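Local coordinates for encapsidation protein (Lactococcus phage asccphi28, PDB 7JQP) that probably hydrolyses ATP to drive viral DNA into the capsid, as an ASCE-fold ATPase assembled in a packaging motor, at residues E257-K269 with Q343-F355. Residues are numbered along the deposited sequence; the frame is centred on the assembly and turned at random.
Sequences ENIRTPYFKHYGK and QQNMVYHESPETF
Asn345 lays its carboxamide against the ring of Tyr263, the two planes only 19° apart. Its CG stands anti to its own backbone N (chi1 -157°), which carries the amide across to 257-269. Followed outward from the backbone, CB lies 4.1 Å from both CD2 and CE2 of Tyr263, and CG packs closer, 3.3 Å from Tyr263 CD2. Beyond it the amide forks: OD1 accepts the backbone N-H of Tyr263 on an in-plane lone pair (N to OD1 3.0 Å), while ND2 sits over the ring face toward its rim. One residue thus meets both backbone and side chain of Tyr263.

The two segments next join through their backbones, where His349 N donates to Tyr263 O at 3.0 Å and Lys265 N returns a weak bond to His349 O. Pro262 sets CG almost squarely over the centre of the Phe355 ring, 3.6 Å from its centroid, in a CH-pi contact. Phe264, with CG beside its backbone N (chi1 -60°), brings CE1 and CZ to the start of helix 352-365, and Pro352 CD covers one ring face, 4.3 Å from the centroid. Toward the helix 328-343 end, Arg260 NH2 reaches Gln343 O in a weak bond, its guanidinium also forming a cation-pi pair with Phe194.

The rings of Tyr348 and His349 meet those of Tyr296 and Tyr297 on strand 293-300. The contact joins the loop after helix 246-252 to outermost strand 348-349 of a six-stranded mixed sheet and to C-terminal helix 352-365, apart from the eleven-stranded sheet that probably forms the ASCE-type P-loop ATPase fold.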
loop_
_atom_site.group_PDB
_atom_site.type_symbol
_atom_site.label_atom_id
_atom_site.label_comp_id
_atom_site.label_asym_id
_atom_site.label_seq_id
_atom_site.Cartn_x
_atom_site.Cartn_y
_atom_site.Cartn_z
ATOM N N GLU A 257 -20.669 27.705 9.515
ATOM C CA GLU A 257 -19.704 28.769 9.774
ATOM C C GLU A 257 -19.498 29.633 8.537
ATOM O O GLU A 257 -19.561 30.865 8.611
ATOM C CB GLU A 257 -18.389 28.152 10.251
ATOM C CG GLU A 257 -17.281 29.142 10.546
ATOM C CD GLU A 257 -16.029 28.461 11.069
ATOM O OE1 GLU A 257 -15.773 27.303 10.677
ATOM O OE2 GLU A 257 -15.307 29.081 11.878
ATOM N N ASN A 258 -19.287 29.004 7.381
ATOM C CA ASN A 258 -19.142 29.714 6.114
ATOM C C ASN A 258 -19.935 28.977 5.048
ATOM O O ASN A 258 -19.677 27.795 4.797
ATOM C CB ASN A 258 -17.675 29.806 5.682
ATOM C CG ASN A 258 -17.461 30.796 4.552
ATOM O OD1 ASN A 258 -18.418 31.329 3.992
ATOM N ND2 ASN A 258 -16.205 31.005 4.175
ATOM N N ILE A 259 -20.887 29.666 4.415
ATOM C CA ILE A 259 -21.670 29.063 3.345
ATOM C C ILE A 259 -21.135 29.447 1.966
ATOM O O ILE A 259 -21.757 29.117 0.951
ATOM C CB ILE A 259 -23.164 29.413 3.460
ATOM C CG1 ILE A 259 -23.416 30.903 3.218
ATOM C CG2 ILE A 259 -23.707 29.014 4.833
ATOM C CD1 ILE A 259 -24.894 31.270 3.175
ATOM N N ARG A 260 -19.996 30.139 1.907
ATOM C CA ARG A 260 -19.325 30.435 0.640
ATOM C C ARG A 260 -20.273 31.129 -0.337
ATOM O O ARG A 260 -20.458 30.704 -1.479
ATOM C CB ARG A 260 -18.725 29.163 0.034
ATOM C CG ARG A 260 -17.502 28.630 0.779
ATOM C CD ARG A 260 -16.208 29.264 0.249
ATOM N NE ARG A 260 -15.965 28.869 -1.141
ATOM C CZ ARG A 260 -15.063 29.424 -1.949
ATOM N NH1 ARG A 260 -14.295 30.420 -1.526
ATOM N NH2 ARG A 260 -14.932 28.976 -3.190
ATOM N N THR A 261 -20.876 32.216 0.128
ATOM C CA THR A 261 -21.781 32.988 -0.711
ATOM C C THR A 261 -21.005 33.595 -1.876
ATOM O O THR A 261 -19.898 34.113 -1.676
ATOM C CB THR A 261 -22.432 34.102 0.115
ATOM O OG1 THR A 261 -22.862 33.587 1.383
ATOM C CG2 THR A 261 -23.630 34.691 -0.609
ATOM N N PRO A 262 -21.533 33.560 -3.102
ATOM C CA PRO A 262 -20.810 34.153 -4.228
ATOM C C PRO A 262 -21.086 35.644 -4.377
ATOM O O PRO A 262 -22.089 36.168 -3.892
ATOM C CB PRO A 262 -21.357 33.392 -5.453
ATOM C CG PRO A 262 -22.197 32.269 -4.914
ATOM C CD PRO A 262 -22.665 32.730 -3.562
ATOM N N TYR A 263 -20.157 36.327 -5.054
ATOM C CA TYR A 263 -20.340 37.743 -5.370
ATOM C C TYR A 263 -21.178 37.867 -6.642
ATOM O O TYR A 263 -20.993 37.107 -7.597
ATOM C CB TYR A 263 -19.002 38.489 -5.545
ATOM C CG TYR A 263 -18.133 38.515 -4.299
ATOM C CD1 TYR A 263 -18.571 39.142 -3.141
ATOM C CD2 TYR A 263 -16.846 37.988 -4.306
ATOM C CE1 TYR A 263 -17.788 39.174 -2.001
ATOM C CE2 TYR A 263 -16.046 38.034 -3.174
ATOM C CZ TYR A 263 -16.524 38.632 -2.026
ATOM O OH TYR A 263 -15.737 38.681 -0.898
ATOM N N PHE A 264 -22.090 38.841 -6.666
ATOM C CA PHE A 264 -23.022 39.003 -7.779
ATOM C C PHE A 264 -22.993 40.432 -8.308
ATOM O O PHE A 264 -23.100 41.386 -7.532
ATOM C CB PHE A 264 -24.450 38.639 -7.340
ATOM C CG PHE A 264 -24.601 37.217 -6.859
ATOM C CD1 PHE A 264 -24.751 36.176 -7.760
ATOM C CD2 PHE A 264 -24.608 36.929 -5.505
ATOM C CE1 PHE A 264 -24.895 34.875 -7.317
ATOM C CE2 PHE A 264 -24.754 35.630 -5.056
ATOM C CZ PHE A 264 -24.896 34.602 -5.963
ATOM N N LYS A 265 -22.856 40.576 -9.626
ATOM C CA LYS A 265 -22.876 41.885 -10.276
ATOM C C LYS A 265 -23.205 41.677 -11.753
ATOM O O LYS A 265 -23.014 40.587 -12.301
ATOM C CB LYS A 265 -21.524 42.602 -10.136
ATOM C CG LYS A 265 -21.498 44.062 -10.592
ATOM C CD LYS A 265 -22.041 45.018 -9.544
ATOM C CE LYS A 265 -20.964 45.344 -8.501
ATOM N NZ LYS A 265 -21.486 46.202 -7.400
ATOM N N HIS A 266 -23.722 42.731 -12.389
ATOM C CA HIS A 266 -24.100 42.698 -13.795
ATOM C C HIS A 266 -23.242 43.653 -14.619
ATOM O O HIS A 266 -23.012 44.799 -14.220
ATOM C CB HIS A 266 -25.573 43.066 -13.991
ATOM C CG HIS A 266 -25.986 43.125 -15.426
ATOM N ND1 HIS A 266 -26.055 44.305 -16.134
ATOM C CD2 HIS A 266 -26.329 42.144 -16.295
ATOM C CE1 HIS A 266 -26.431 44.050 -17.374
ATOM N NE2 HIS A 266 -26.608 42.747 -17.496
ATOM N N TYR A 267 -22.791 43.181 -15.785
ATOM C CA TYR A 267 -21.970 43.958 -16.709
ATOM C C TYR A 267 -22.655 43.990 -18.070
ATOM O O TYR A 267 -22.969 42.936 -18.638
ATOM C CB TYR A 267 -20.565 43.356 -16.816
ATOM C CG TYR A 267 -19.574 44.156 -17.633
ATOM C CD1 TYR A 267 -19.419 45.523 -17.443
ATOM C CD2 TYR A 267 -18.774 43.533 -18.581
ATOM C CE1 TYR A 267 -18.508 46.247 -18.188
ATOM C CE2 TYR A 267 -17.853 44.244 -19.317
ATOM C CZ TYR A 267 -17.731 45.603 -19.127
ATOM O OH TYR A 267 -16.816 46.318 -19.868
ATOM N N GLY A 268 -22.877 45.196 -18.592
ATOM C CA GLY A 268 -23.627 45.336 -19.829
ATOM C C GLY A 268 -22.881 44.858 -21.062
ATOM O O GLY A 268 -23.485 44.301 -21.981
ATOM N N LYS A 269 -21.571 45.080 -21.115
ATOM C CA LYS A 269 -20.844 44.813 -22.350
ATOM C C LYS A 269 -20.957 43.341 -22.739
ATOM O O LYS A 269 -21.165 42.462 -21.896
ATOM C CB LYS A 269 -19.364 45.191 -22.213
ATOM C CG LYS A 269 -19.076 46.687 -22.132
ATOM C CD LYS A 269 -19.514 47.439 -23.379
ATOM C CE LYS A 269 -19.517 48.941 -23.124
ATOM N NZ LYS A 269 -20.067 49.704 -24.277
ATOM N N GLN A 343 -13.839 28.735 -9.121
ATOM C CA GLN A 343 -13.740 27.971 -7.880
ATOM C C GLN A 343 -13.527 28.892 -6.686
ATOM O O GLN A 343 -14.167 28.734 -5.641
ATOM C CB GLN A 343 -12.601 26.959 -7.989
ATOM C CG GLN A 343 -12.951 25.515 -8.336
ATOM C CD GLN A 343 -13.793 24.841 -7.265
ATOM O OE1 GLN A 343 -14.129 25.449 -6.248
ATOM N NE2 GLN A 343 -14.021 23.543 -7.429
ATOM N N GLN A 344 -12.612 29.842 -6.814
ATOM C CA GLN A 344 -12.496 30.920 -5.847
ATOM C C GLN A 344 -13.548 31.982 -6.137
ATOM O O GLN A 344 -13.996 32.141 -7.274
ATOM C CB GLN A 344 -11.109 31.550 -5.910
ATOM C CG GLN A 344 -9.976 30.574 -6.090
ATOM C CD GLN A 344 -8.641 31.163 -5.690
ATOM O OE1 GLN A 344 -8.531 31.878 -4.693
ATOM N NE2 GLN A 344 -7.629 30.922 -6.513
ATOM N N ASN A 345 -13.962 32.702 -5.096
ATOM C CA ASN A 345 -14.967 33.753 -5.258
ATOM C C ASN A 345 -14.313 35.013 -5.834
ATOM O O ASN A 345 -14.280 36.078 -5.216
ATOM C CB ASN A 345 -15.659 34.056 -3.936
ATOM C CG ASN A 345 -17.028 34.686 -4.129
ATOM O OD1 ASN A 345 -17.463 34.925 -5.258
ATOM N ND2 ASN A 345 -17.697 34.996 -3.025
HETATM N N MSE A 346 -13.788 34.867 -7.050
HETATM C CA MSE A 346 -13.062 35.946 -7.709
HETATM C C MSE A 346 -13.792 36.506 -8.933
HETATM O O MSE A 346 -13.287 37.406 -9.607
HETATM C CB MSE A 346 -11.670 35.457 -8.143
HETATM C CG MSE A 346 -10.661 35.220 -7.022
HETATM SE SE MSE A 346 -8.953 34.632 -7.788
HETATM C CE MSE A 346 -7.778 34.736 -6.234
ATOM N N VAL A 347 -14.981 35.978 -9.219
ATOM C CA VAL A 347 -15.753 36.392 -10.383
ATOM C C VAL A 347 -17.137 36.845 -9.934
ATOM O O VAL A 347 -17.637 36.451 -8.876
ATOM C CB VAL A 347 -15.868 35.265 -11.434
ATOM C CG1 VAL A 347 -14.492 34.732 -11.808
ATOM C CG2 VAL A 347 -16.760 34.135 -10.922
ATOM N N TYR A 348 -17.756 37.687 -10.763
ATOM C CA TYR A 348 -19.102 38.188 -10.519
ATOM C C TYR A 348 -20.107 37.335 -11.285
ATOM O O TYR A 348 -19.935 37.097 -12.485
ATOM C CB TYR A 348 -19.252 39.651 -10.948
ATOM C CG TYR A 348 -18.603 40.674 -10.042
ATOM C CD1 TYR A 348 -19.160 40.987 -8.810
ATOM C CD2 TYR A 348 -17.454 41.349 -10.432
ATOM C CE1 TYR A 348 -18.583 41.927 -7.983
ATOM C CE2 TYR A 348 -16.868 42.292 -9.609
ATOM C CZ TYR A 348 -17.441 42.581 -8.387
ATOM O OH TYR A 348 -16.866 43.513 -7.554
ATOM N N HIS A 349 -21.158 36.896 -10.596
ATOM C CA HIS A 349 -22.227 36.105 -11.193
ATOM C C HIS A 349 -23.492 36.951 -11.276
ATOM O O HIS A 349 -23.803 37.709 -10.353
ATOM C CB HIS A 349 -22.490 34.832 -10.386
ATOM C CG HIS A 349 -21.430 33.788 -10.554
ATOM N ND1 HIS A 349 -21.402 32.928 -11.631
ATOM C CD2 HIS A 349 -20.368 33.460 -9.782
ATOM C CE1 HIS A 349 -20.361 32.122 -11.521
ATOM N NE2 HIS A 349 -19.719 32.422 -10.407
ATOM N N GLU A 350 -24.212 36.834 -12.392
ATOM C CA GLU A 350 -25.387 37.677 -12.594
ATOM C C GLU A 350 -26.416 37.478 -11.485
ATOM O O GLU A 350 -26.967 38.453 -10.960
ATOM C CB GLU A 350 -26.005 37.397 -13.964
ATOM C CG GLU A 350 -25.298 38.109 -15.111
ATOM C CD GLU A 350 -26.026 37.961 -16.432
ATOM O OE1 GLU A 350 -26.848 37.029 -16.561
ATOM O OE2 GLU A 350 -25.781 38.783 -17.339
ATOM N N SER A 351 -26.688 36.232 -11.113
ATOM C CA SER A 351 -27.658 35.939 -10.066
ATOM C C SER A 351 -27.391 34.536 -9.547
ATOM O O SER A 351 -26.632 33.771 -10.159
ATOM C CB SER A 351 -29.101 36.062 -10.585
ATOM O OG SER A 351 -29.279 35.319 -11.779
ATOM N N PRO A 352 -27.995 34.165 -8.415
ATOM C CA PRO A 352 -27.826 32.785 -7.931
ATOM C C PRO A 352 -28.287 31.750 -8.935
ATOM O O PRO A 352 -27.702 30.661 -9.001
ATOM C CB PRO A 352 -28.674 32.762 -6.650
ATOM C CG PRO A 352 -28.668 34.195 -6.189
ATOM C CD PRO A 352 -28.799 34.973 -7.481
ATOM N N GLU A 353 -29.324 32.051 -9.718
ATOM C CA GLU A 353 -29.758 31.114 -10.747
ATOM C C GLU A 353 -28.645 30.877 -11.762
ATOM O O GLU A 353 -28.343 29.731 -12.110
ATOM C CB GLU A 353 -31.020 31.631 -11.440
ATOM C CG GLU A 353 -31.573 30.676 -12.490
ATOM C CD GLU A 353 -32.949 31.076 -12.990
ATOM O OE1 GLU A 353 -33.160 32.272 -13.278
ATOM O OE2 GLU A 353 -33.827 30.190 -13.082
ATOM N N THR A 354 -28.005 31.955 -12.228
ATOM C CA THR A 354 -26.905 31.803 -13.174
ATOM C C THR A 354 -25.726 31.081 -12.535
ATOM O O THR A 354 -25.059 30.270 -13.189
ATOM C CB THR A 354 -26.461 33.168 -13.702
ATOM O OG1 THR A 354 -26.410 34.112 -12.626
ATOM C CG2 THR A 354 -27.419 33.668 -14.766
ATOM N N PHE A 355 -25.450 31.375 -11.261
ATOM C CA PHE A 355 -24.357 30.708 -10.560
ATOM C C PHE A 355 -24.554 29.198 -10.549
ATOM O O PHE A 355 -23.592 28.437 -10.705
ATOM C CB PHE A 355 -24.238 31.273 -9.137
ATOM C CG PHE A 355 -23.401 30.433 -8.214
ATOM C CD1 PHE A 355 -22.036 30.312 -8.406
ATOM C CD2 PHE A 355 -23.981 29.786 -7.135
ATOM C CE1 PHE A 355 -21.272 29.532 -7.556
ATOM C CE2 PHE A 355 -23.221 29.015 -6.278
ATOM C CZ PHE A 355 -21.865 28.888 -6.489
#